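Local coordinates for protein fumarate lyase (Mesorhizobium sp., PDB 3C8T) that belongs to the fumarate lyase family, a largely helical class of enzymes, and is built here as an assembly of four protein chains, at residues 34-39 against 209-214; 186-191 against 215-220. All coordinates share one frame; numbering follows the deposited sequence.

Overall arrangement
Interactions 1 and 2 meet at helix 204-215: one packs its flank on helix 23-43, the other pairs the chain leaving it with the loop after helix 160-185. The two contact centres lie about 9 Å apart, and they are about 32 and 24 Å from the centre of the chain, on the same side of it. They share a boundary. A probable hydrogen bond joins Leu217 N to Ala212 O at 2.8 Å, while Phe190 CZ touches Leu37 CD1 at 3.4 Å and Phe190 CB lies 3.6 Å from Leu211 CD2.

Interaction 1 of 2, residues 34-39 against 209-214; sequences EVALAR and RELARE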
loop_
_atom_site.group_PDB
_atom_site.type_symbol
_atom_site.label_atom_id
_atom_site.label_comp_id
_atom_site.label_asym_id
_atom_site.label_seq_id
_atom_site.Cartn_x
_atom_site.Cartn_y
_atom_site.Cartn_z
ATOM N N GLU A 34 -10.982 -34.805 -1.502
ATOM C CA GLU A 34 -10.501 -36.083 -0.946
ATOM C C GLU A 34 -11.164 -37.293 -1.638
ATOM O O GLU A 34 -10.509 -38.306 -1.878
ATOM C CB GLU A 34 -10.771 -36.157 0.547
ATOM C CG GLU A 34 -9.941 -35.188 1.372
ATOM C CD GLU A 34 -8.579 -35.750 1.788
ATOM O OE1 GLU A 34 -8.206 -36.865 1.351
ATOM O OE2 GLU A 34 -7.896 -35.066 2.579
ATOM N N VAL A 35 -12.456 -37.169 -1.940
ATOM C CA VAL A 35 -13.223 -38.213 -2.611
ATOM C C VAL A 35 -12.705 -38.387 -4.018
ATOM O O VAL A 35 -12.517 -39.517 -4.476
ATOM C CB VAL A 35 -14.746 -37.853 -2.676
ATOM C CG1 VAL A 35 -15.509 -38.765 -3.668
ATOM C CG2 VAL A 35 -15.358 -37.920 -1.318
ATOM N N ALA A 36 -12.465 -37.273 -4.708
ATOM C CA ALA A 36 -11.960 -37.320 -6.066
ATOM C C ALA A 36 -10.566 -37.923 -6.048
ATOM O O ALA A 36 -10.195 -38.665 -6.963
ATOM C CB ALA A 36 -11.963 -35.932 -6.699
ATOM N N LEU A 37 -9.788 -37.645 -5.006
ATOM C CA LEU A 37 -8.427 -38.216 -4.912
ATOM C C LEU A 37 -8.479 -39.738 -4.791
ATOM O O LEU A 37 -7.714 -40.439 -5.462
ATOM C CB LEU A 37 -7.650 -37.613 -3.750
ATOM C CG LEU A 37 -6.268 -38.208 -3.427
ATOM C CD1 LEU A 37 -5.237 -38.008 -4.548
ATOM C CD2 LEU A 37 -5.793 -37.616 -2.159
ATOM N N ALA A 38 -9.400 -40.228 -3.956
ATOM C CA ALA A 38 -9.646 -41.680 -3.779
ATOM C C ALA A 38 -10.042 -42.341 -5.086
ATOM O O ALA A 38 -9.540 -43.427 -5.411
ATOM C CB ALA A 38 -10.729 -41.923 -2.738
ATOM N N ARG A 39 -10.925 -41.674 -5.835
ATOM C CA ARG A 39 -11.399 -42.187 -7.112
ATOM C C ARG A 39 -10.308 -42.248 -8.146
ATOM O O ARG A 39 -10.174 -43.248 -8.868
ATOM C CB ARG A 39 -12.512 -41.307 -7.657
ATOM C CG ARG A 39 -13.658 -42.104 -8.218
ATOM C CD ARG A 39 -14.726 -42.284 -7.159
ATOM N NE ARG A 39 -15.275 -40.982 -6.756
ATOM C CZ ARG A 39 -16.179 -40.292 -7.453
ATOM N NH1 ARG A 39 -16.665 -40.780 -8.599
ATOM N NH2 ARG A 39 -16.605 -39.114 -6.995
ATOM N N ARG A 209 -2.712 -35.699 -12.440
ATOM C CA ARG A 209 -3.462 -35.559 -13.682
ATOM C C ARG A 209 -4.864 -36.181 -13.651
ATOM O O ARG A 209 -5.824 -35.569 -14.114
ATOM C CB ARG A 209 -2.658 -36.173 -14.822
ATOM C CG ARG A 209 -1.428 -35.380 -15.154
ATOM C CD ARG A 209 -0.460 -36.218 -15.956
ATOM N NE ARG A 209 0.752 -35.456 -16.267
ATOM C CZ ARG A 209 1.903 -36.022 -16.619
ATOM N NH1 ARG A 209 1.997 -37.350 -16.684
ATOM N NH2 ARG A 209 2.966 -35.265 -16.883
ATOM N N GLU A 210 -4.979 -37.401 -13.128
ATOM C CA GLU A 210 -6.292 -38.010 -12.929
ATOM C C GLU A 210 -7.221 -37.181 -12.047
ATOM O O GLU A 210 -8.421 -37.060 -12.317
ATOM C CB GLU A 210 -6.165 -39.418 -12.354
ATOM C CG GLU A 210 -6.198 -40.476 -13.394
ATOM C CD GLU A 210 -7.362 -40.287 -14.374
ATOM O OE1 GLU A 210 -8.546 -40.481 -13.968
ATOM O OE2 GLU A 210 -7.074 -39.936 -15.545
ATOM N N LEU A 211 -6.653 -36.641 -10.981
ATOM C CA LEU A 211 -7.366 -35.804 -10.032
ATOM C C LEU A 211 -7.870 -34.505 -10.671
ATOM O O LEU A 211 -8.982 -34.091 -10.415
ATOM C CB LEU A 211 -6.473 -35.520 -8.825
ATOM C CG LEU A 211 -7.007 -34.594 -7.736
ATOM C CD1 LEU A 211 -8.192 -35.225 -7.088
ATOM C CD2 LEU A 211 -5.923 -34.353 -6.705
ATOM N N ALA A 212 -7.067 -33.894 -11.526
ATOM C CA ALA A 212 -7.495 -32.698 -12.245
ATOM C C ALA A 212 -8.744 -33.042 -13.083
ATOM O O ALA A 212 -9.724 -32.291 -13.127
ATOM C CB ALA A 212 -6.371 -32.197 -13.117
ATOM N N ARG A 213 -8.702 -34.213 -13.715
ATOM C CA ARG A 213 -9.765 -34.658 -14.577
ATOM C C ARG A 213 -11.023 -34.861 -13.769
ATOM O O ARG A 213 -12.067 -34.386 -14.162
ATOM C CB ARG A 213 -9.341 -35.921 -15.320
ATOM C CG ARG A 213 -10.170 -36.209 -16.555
ATOM C CD ARG A 213 -9.447 -37.159 -17.519
ATOM N NE ARG A 213 -9.618 -38.597 -17.242
ATOM C CZ ARG A 213 -10.614 -39.162 -16.556
ATOM N NH1 ARG A 213 -11.595 -38.437 -16.033
ATOM N NH2 ARG A 213 -10.629 -40.480 -16.394
ATOM N N GLU A 214 -10.921 -35.524 -12.620
ATOM C CA GLU A 214 -12.079 -35.783 -11.762
ATOM C C GLU A 214 -12.781 -34.505 -11.319
ATOM O O GLU A 214 -13.983 -34.490 -11.131
ATOM C CB GLU A 214 -11.652 -36.516 -10.481
ATOM C CG GLU A 214 -11.794 -38.004 -10.478
ATOM C CD GLU A 214 -13.228 -38.457 -10.785
ATOM O OE1 GLU A 214 -13.400 -39.157 -11.806
ATOM O OE2 GLU A 214 -14.179 -38.104 -10.029
#
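Glu214 reaches from helix 204-215 across to Ala36 and Arg39 of helix 23-43, and its side chain passes from apolar to charged surroundings. Its CB rests on Ala36 CB at 3.8 Å. The next carbon, CG, lies 3.9 Å from Ala36 O, and a bend at chi2 (-56°) turns CD out of an extended course. At the tip, OE2 stands 3.8 Å above the plane of the Arg39 guanidinium, toward its rim. The result is a long salt bridge, 3.9 Å from Arg39 NH1 to Glu214 OE2, with no N-H aimed at the oxygen. The other oxygen, OE1, makes a salt bridge with Arg43, the stronger polar partner of this carboxylate. Beside this pair, Leu211 supplies the apolar half of the contact. Its chi1 of 177° puts CG anti to the backbone N, and chi2 of 65° then directs Leu211 CD1 to 3.6 Å from Leu37 N and 3.9 Å from Ala36 CB. The helix axes approach to 8.8 Å, where the small Ala36 faces Glu214 CB and Leu211 CD1. The contact is mainly van der Waals packing of Ala36 and Leu37 against Leu211 and the aliphatic part of Glu214, while the pair with Arg39 probably adds only undirected attraction, the carboxylate being held chiefly by Arg43.

Interaction 2 of 2, residues 186-191 against 215-220; sequences LVVEFS and LNLGVP
Leu186 and Gly218 are joined by the shortest polar link of this contact, Gly218 N to Leu186 O at 2.9 Å, with the donor in the carbonyl plane. The same glycine then accepts a second bond, from Val188 N to Gly218 O at 3.1 Å, here with the donor tilted 31° from the carbonyl plane. Together they grip Gly218 through both its N and O, flanking Val187 in the pattern of a single parallel beta bridge. Val187 CA adds a CA-H...O contact to Gly218 O at 3.4 Å.

Around this backbone core the side chains close in. Pro220 lays its CD 3.3 Å from Val188 O and 3.7 Å from Val188 CG1, a methyl that sits between the backbone N and carbonyl carbon of its own residue (chi1 84°). Pro220 CD also lies 4.0 Å from Val187 CB, while Val187 CG1 packs against the Gly218 backbone. Leu217 sets its CB 3.9 Å from Val188 N and brings CD2 against the CB of Leu186.

Asn216, with positive phi, closes helix 204-215 in a Schellman motif, which turns the chain into the bridge, and Leu186 is where helix 160-185 gives way to loop. Val188 O, which lies against the Pro220 ring, accepts a hydrogen bond from Trp224 NE1. Leu217 also lies on Val113 and Arg117, so the loop after helix 204-215 lies against helix 104-140, with Leu215 also touching helix 23-43.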
loop_
_atom_site.group_PDB
_atom_site.type_symbol
_atom_site.label_atom_id
_atom_site.label_comp_id
_atom_site.label_asym_id
_atom_site.label_seq_id
_atom_site.Cartn_x
_atom_site.Cartn_y
_atom_site.Cartn_z
ATOM N N LEU A 186 -7.172 -21.827 -12.483
ATOM C CA LEU A 186 -8.025 -23.012 -12.221
ATOM C C LEU A 186 -7.314 -24.340 -12.502
ATOM O O LEU A 186 -7.657 -25.070 -13.447
ATOM C CB LEU A 186 -9.389 -22.911 -12.908
ATOM C CG LEU A 186 -10.224 -21.672 -12.513
ATOM C CD1 LEU A 186 -11.477 -21.574 -13.399
ATOM C CD2 LEU A 186 -10.623 -21.668 -11.024
ATOM N N VAL A 187 -6.350 -24.650 -11.645
ATOM C CA VAL A 187 -5.553 -25.853 -11.760
ATOM C C VAL A 187 -5.542 -26.510 -10.411
ATOM O O VAL A 187 -5.673 -25.849 -9.382
ATOM C CB VAL A 187 -4.063 -25.599 -12.238
ATOM C CG1 VAL A 187 -4.007 -25.162 -13.685
ATOM C CG2 VAL A 187 -3.331 -24.609 -11.360
ATOM N N VAL A 188 -5.412 -27.835 -10.427
ATOM C CA VAL A 188 -5.385 -28.662 -9.218
ATOM C C VAL A 188 -4.109 -28.378 -8.443
ATOM O O VAL A 188 -3.065 -28.020 -9.040
ATOM C CB VAL A 188 -5.497 -30.191 -9.626
ATOM C CG1 VAL A 188 -4.116 -30.828 -10.027
ATOM C CG2 VAL A 188 -6.135 -30.975 -8.541
ATOM N N GLU A 189 -4.160 -28.523 -7.126
ATOM C CA GLU A 189 -2.906 -28.687 -6.382
ATOM C C GLU A 189 -2.841 -30.099 -5.766
ATOM O O GLU A 189 -3.649 -30.424 -4.886
ATOM C CB GLU A 189 -2.745 -27.648 -5.270
ATOM C CG GLU A 189 -1.415 -27.801 -4.544
ATOM C CD GLU A 189 -0.342 -26.909 -5.125
ATOM O OE1 GLU A 189 0.431 -27.421 -5.937
ATOM O OE2 GLU A 189 -0.289 -25.704 -4.788
ATOM N N PHE A 190 -1.906 -30.928 -6.235
ATOM C CA PHE A 190 -1.655 -32.204 -5.572
ATOM C C PHE A 190 -0.192 -32.600 -5.718
ATOM O O PHE A 190 0.237 -33.114 -6.789
ATOM C CB PHE A 190 -2.578 -33.321 -6.095
ATOM C CG PHE A 190 -2.401 -34.613 -5.364
ATOM C CD1 PHE A 190 -2.860 -34.748 -4.054
ATOM C CD2 PHE A 190 -1.747 -35.684 -5.980
ATOM C CE1 PHE A 190 -2.673 -35.935 -3.364
ATOM C CE2 PHE A 190 -1.536 -36.864 -5.319
ATOM C CZ PHE A 190 -1.996 -37.019 -4.003
ATOM N N SER A 191 0.589 -32.318 -4.672
ATOM C CA SER A 191 2.032 -32.556 -4.755
ATOM C C SER A 191 2.665 -33.075 -3.480
ATOM O O SER A 191 3.854 -33.334 -3.455
ATOM C CB SER A 191 2.781 -31.300 -5.212
ATOM O OG SER A 191 2.516 -31.002 -6.579
ATOM N N LEU A 215 -12.009 -33.447 -11.095
ATOM C CA LEU A 215 -12.564 -32.209 -10.571
ATOM C C LEU A 215 -12.838 -31.229 -11.688
ATOM O O LEU A 215 -13.354 -30.146 -11.451
ATOM C CB LEU A 215 -11.581 -31.568 -9.595
ATOM C CG LEU A 215 -11.354 -32.328 -8.301
ATOM C CD1 LEU A 215 -10.216 -31.689 -7.508
ATOM C CD2 LEU A 215 -12.646 -32.369 -7.505
ATOM N N ASN A 216 -12.445 -31.597 -12.901
ATOM C CA ASN A 216 -12.563 -30.704 -14.038
ATOM C C ASN A 216 -11.688 -29.444 -13.909
ATOM O O ASN A 216 -12.137 -28.363 -14.227
ATOM C CB ASN A 216 -14.041 -30.350 -14.261
ATOM C CG ASN A 216 -14.281 -29.635 -15.575
ATOM O OD1 ASN A 216 -13.533 -29.801 -16.541
ATOM N ND2 ASN A 216 -15.326 -28.803 -15.608
ATOM N N LEU A 217 -10.430 -29.604 -13.490
ATOM C CA LEU A 217 -9.479 -28.493 -13.380
ATOM C C LEU A 217 -8.323 -28.709 -14.352
ATOM O O LEU A 217 -8.114 -29.845 -14.834
ATOM C CB LEU A 217 -8.954 -28.393 -11.936
ATOM C CG LEU A 217 -9.998 -27.978 -10.891
ATOM C CD1 LEU A 217 -9.501 -28.215 -9.485
ATOM C CD2 LEU A 217 -10.506 -26.480 -11.087
ATOM N N GLY A 218 -7.552 -27.661 -14.649
ATOM C CA GLY A 218 -6.316 -27.907 -15.437
ATOM C C GLY A 218 -5.294 -28.650 -14.554
ATOM O O GLY A 218 -5.519 -28.846 -13.355
ATOM N N VAL A 219 -4.181 -29.043 -15.163
ATOM C CA VAL A 219 -3.028 -29.615 -14.506
ATOM C C VAL A 219 -1.940 -28.536 -14.486
ATOM O O VAL A 219 -1.616 -27.978 -15.528
ATOM C CB VAL A 219 -2.501 -30.866 -15.292
ATOM C CG1 VAL A 219 -1.228 -31.476 -14.656
ATOM C CG2 VAL A 219 -3.602 -31.962 -15.439
ATOM N N PRO A 220 -1.371 -28.224 -13.302
ATOM C CA PRO A 220 -0.284 -27.242 -13.243
ATOM C C PRO A 220 0.966 -27.768 -13.933
ATOM O O PRO A 220 1.161 -29.004 -14.049
ATOM C CB PRO A 220 -0.010 -27.136 -11.737
ATOM C CG PRO A 220 -0.361 -28.488 -11.186
ATOM C CD PRO A 220 -1.654 -28.784 -11.965
#